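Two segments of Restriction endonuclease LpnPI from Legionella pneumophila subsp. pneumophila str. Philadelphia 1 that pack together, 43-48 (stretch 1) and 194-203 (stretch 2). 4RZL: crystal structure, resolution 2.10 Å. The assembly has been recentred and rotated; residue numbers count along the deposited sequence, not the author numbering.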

# COMPACT_ATOMS: atom_id res chain seq x y z
N LYS A 43 11.86 6.12 6.93
CA LYS A 43 12.88 7.12 6.59
C LYS A 43 12.49 7.92 5.35
O LYS A 43 12.71 9.13 5.27
CB LYS A 43 14.24 6.47 6.38
CG LYS A 43 15.37 7.47 6.39
CD LYS A 43 16.70 6.76 6.50
CE LYS A 43 17.81 7.75 6.75
NZ LYS A 43 19.10 7.03 6.81
N ILE A 44 11.91 7.23 4.37
CA ILE A 44 11.45 7.87 3.14
C ILE A 44 10.30 8.83 3.42
O ILE A 44 10.23 9.93 2.88
CB ILE A 44 10.98 6.82 2.11
CG1 ILE A 44 12.11 5.85 1.79
CG2 ILE A 44 10.46 7.50 0.84
CD1 ILE A 44 11.65 4.64 0.96
N ILE A 45 9.36 8.38 4.26
CA ILE A 45 8.14 9.13 4.49
C ILE A 45 7.99 9.48 5.96
O ILE A 45 7.63 8.62 6.76
CB ILE A 45 6.89 8.34 4.04
CG1 ILE A 45 7.12 7.73 2.65
CG2 ILE A 45 5.66 9.23 4.04
CD1 ILE A 45 6.03 6.76 2.22
N LYS A 46 8.26 10.73 6.30
CA LYS A 46 8.06 11.20 7.66
C LYS A 46 6.57 11.22 7.98
O LYS A 46 5.77 11.75 7.20
CB LYS A 46 8.66 12.60 7.86
CG LYS A 46 10.18 12.65 7.72
CD LYS A 46 10.73 13.99 8.21
CE LYS A 46 12.17 14.23 7.76
NZ LYS A 46 13.07 13.10 8.10
N GLY A 47 6.19 10.64 9.11
CA GLY A 47 4.79 10.57 9.49
C GLY A 47 4.28 9.14 9.46
O GLY A 47 3.20 8.86 9.97
N ILE A 48 5.06 8.25 8.85
CA ILE A 48 4.72 6.84 8.75
C ILE A 48 5.56 6.05 9.76
O ILE A 48 6.77 6.23 9.82
CB ILE A 48 4.95 6.29 7.31
CG1 ILE A 48 3.94 6.90 6.33
CG2 ILE A 48 4.85 4.78 7.28
CD1 ILE A 48 2.52 6.36 6.50
N SER A 194 7.00 12.54 -6.27
CA SER A 194 8.17 13.41 -6.04
C SER A 194 8.46 13.66 -4.55
O SER A 194 7.54 13.64 -3.73
CB SER A 194 7.97 14.75 -6.74
OG SER A 194 7.07 15.52 -5.99
N ARG A 195 9.72 13.91 -4.22
CA ARG A 195 10.08 14.31 -2.86
C ARG A 195 9.30 15.55 -2.40
O ARG A 195 8.90 15.63 -1.24
CB ARG A 195 11.59 14.55 -2.76
CG ARG A 195 12.04 15.20 -1.44
CD ARG A 195 11.59 14.45 -0.19
NE ARG A 195 11.72 13.01 -0.28
CZ ARG A 195 11.30 12.16 0.66
NH1 ARG A 195 10.70 12.63 1.75
NH2 ARG A 195 11.47 10.86 0.52
N LYS A 196 9.08 16.49 -3.32
CA LYS A 196 8.28 17.68 -3.02
C LYS A 196 6.90 17.26 -2.55
O LYS A 196 6.41 17.75 -1.52
CB LYS A 196 8.16 18.59 -4.25
CG LYS A 196 7.32 19.87 -4.01
CD LYS A 196 7.30 20.75 -5.26
CE LYS A 196 6.30 21.90 -5.14
NZ LYS A 196 6.69 22.87 -4.07
N TRP A 197 6.27 16.34 -3.28
CA TRP A 197 4.95 15.87 -2.88
C TRP A 197 5.00 15.24 -1.50
O TRP A 197 4.19 15.57 -0.65
CB TRP A 197 4.38 14.86 -3.88
CG TRP A 197 2.91 14.65 -3.66
CD1 TRP A 197 1.88 15.24 -4.35
CD2 TRP A 197 2.30 13.86 -2.63
NE1 TRP A 197 0.67 14.83 -3.84
CE2 TRP A 197 0.90 13.98 -2.78
CE3 TRP A 197 2.80 13.03 -1.62
CZ2 TRP A 197 0.00 13.32 -1.95
CZ3 TRP A 197 1.90 12.38 -0.80
CH2 TRP A 197 0.53 12.52 -0.97
N ILE A 198 5.97 14.35 -1.29
CA ILE A 198 6.06 13.59 -0.04
C ILE A 198 6.30 14.49 1.17
O ILE A 198 5.71 14.27 2.23
CB ILE A 198 7.18 12.52 -0.13
CG1 ILE A 198 6.90 11.53 -1.27
CG2 ILE A 198 7.31 11.76 1.18
CD1 ILE A 198 8.07 10.63 -1.61
N ASN A 199 7.16 15.49 1.02
CA ASN A 199 7.39 16.46 2.10
C ASN A 199 6.15 17.31 2.36
O ASN A 199 6.00 17.91 3.42
CB ASN A 199 8.57 17.39 1.79
CG ASN A 199 9.92 16.72 2.02
OD1 ASN A 199 10.01 15.65 2.62
ND2 ASN A 199 10.98 17.37 1.56
N SER A 200 5.28 17.40 1.36
CA SER A 200 4.07 18.21 1.46
C SER A 200 2.85 17.30 1.62
O SER A 200 1.77 17.57 1.12
CB SER A 200 3.93 19.11 0.24
OG SER A 200 2.87 20.02 0.41
N LEU A 201 3.06 16.19 2.32
CA LEU A 201 2.02 15.19 2.55
C LEU A 201 0.80 15.76 3.26
O LEU A 201 -0.35 15.48 2.88
CB LEU A 201 2.60 14.04 3.38
CG LEU A 201 1.64 13.03 3.97
CD1 LEU A 201 0.93 12.33 2.85
CD2 LEU A 201 2.43 12.07 4.80
N PHE A 202 1.06 16.58 4.27
CA PHE A 202 0.02 17.13 5.13
C PHE A 202 -0.55 18.45 4.61
O PHE A 202 -1.30 19.13 5.31
CB PHE A 202 0.57 17.33 6.54
CG PHE A 202 0.97 16.04 7.22
CD1 PHE A 202 0.03 15.27 7.88
CD2 PHE A 202 2.29 15.62 7.23
CE1 PHE A 202 0.39 14.09 8.52
CE2 PHE A 202 2.66 14.44 7.87
CZ PHE A 202 1.71 13.68 8.51
N ASP A 203 -0.19 18.84 3.39
CA ASP A 203 -0.70 20.08 2.80
C ASP A 203 -0.77 20.05 1.27
O ASP A 203 0.25 20.23 0.60
CB ASP A 203 0.14 21.26 3.25
CG ASP A 203 -0.50 22.60 2.91
OD1 ASP A 203 -1.71 22.62 2.57
OD2 ASP A 203 0.21 23.62 2.96
O HOH W 1 9.25 12.72 4.53
O HOH W 2 6.16 13.76 5.10

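The most unusual feature of this contact is that one backbone carbonyl, Ile44 O, receives both terminal nitrogens of a single arginine. Arg195 NH2 donates to Ile44 O at 2.8 Å and Arg195 NH1 donates to Ile44 O at 3.0 Å, so the oxygen sits at the edge of the guanidinium, near its plane, where the N-H bonds of both nitrogens can reach it. The carbonyl is available because the helix of stretch 1 is ending: Ile45 is the first residue to leave helical phi/psi. Arginine suits this place because its long side chain carries a flat, charged group with several donors. Its CA-to-CB bond points sideways, and the p rotamers at chi2 and chi3 help bend the chain so that its end comes nearer to stretch 1. Arg195 NH1 also donates to Asn199 OD1 at 3.2 Å, one helical turn onward, which helps to hold the guanidinium in position.

Stretch 2 is a short helix, residues 195-199, followed by a type I turn from Ser200 to Asp203. Ser194 caps the helix start, Ser194 OG accepting from Trp197 N at 2.9 Å. Across the interface, Ile45 lies nearest Ile198 in the backbone register, their CA atoms 6.7 Å apart; the separation widens to 8.8 Å between the CA atoms of Gly47 and Leu201.

Beside this polar anchor lies a small apolar cluster. Ile45 CG2 meets Ile198 CG2 at 4.2 Å and Leu201 CD2 at 4.4 Å. Ile198 and Leu201 both point toward stretch 1, and all three residues are buried, where branched aliphatic side chains fill space without leaving polar groups unsatisfied.

Water 2 donates to Lys46 O and to Ile198 O, each at 2.9 Å from the water O, bridging two backbone carbonyls that cannot bond to each other because neither has a proton to give. The O of water 1 accepts from Lys46 N at 2.8 Å and, weakly, from Arg195 NH1 at 3.1 Å. Lys46 thus joins the contact through its backbone, while its flexible, charged side chain suits an exposed position.

Stretch 1 then reverses in a type II turn from Ile45 to Ile48, closed by a weak bond from Ile48 N to Ile45 O at 3.3 Å. Gly47 suits its place on two counts. With phi/psi of 112/-14, a CB on Gly47 would be jammed against the preceding carbonyl O, and it would also lie only 3.2 Å from Phe202 CZ. Without one, the edge of the Phe202 ring approaches the backbone, Phe202 CZ lying 4.5 Å from Gly47 CA.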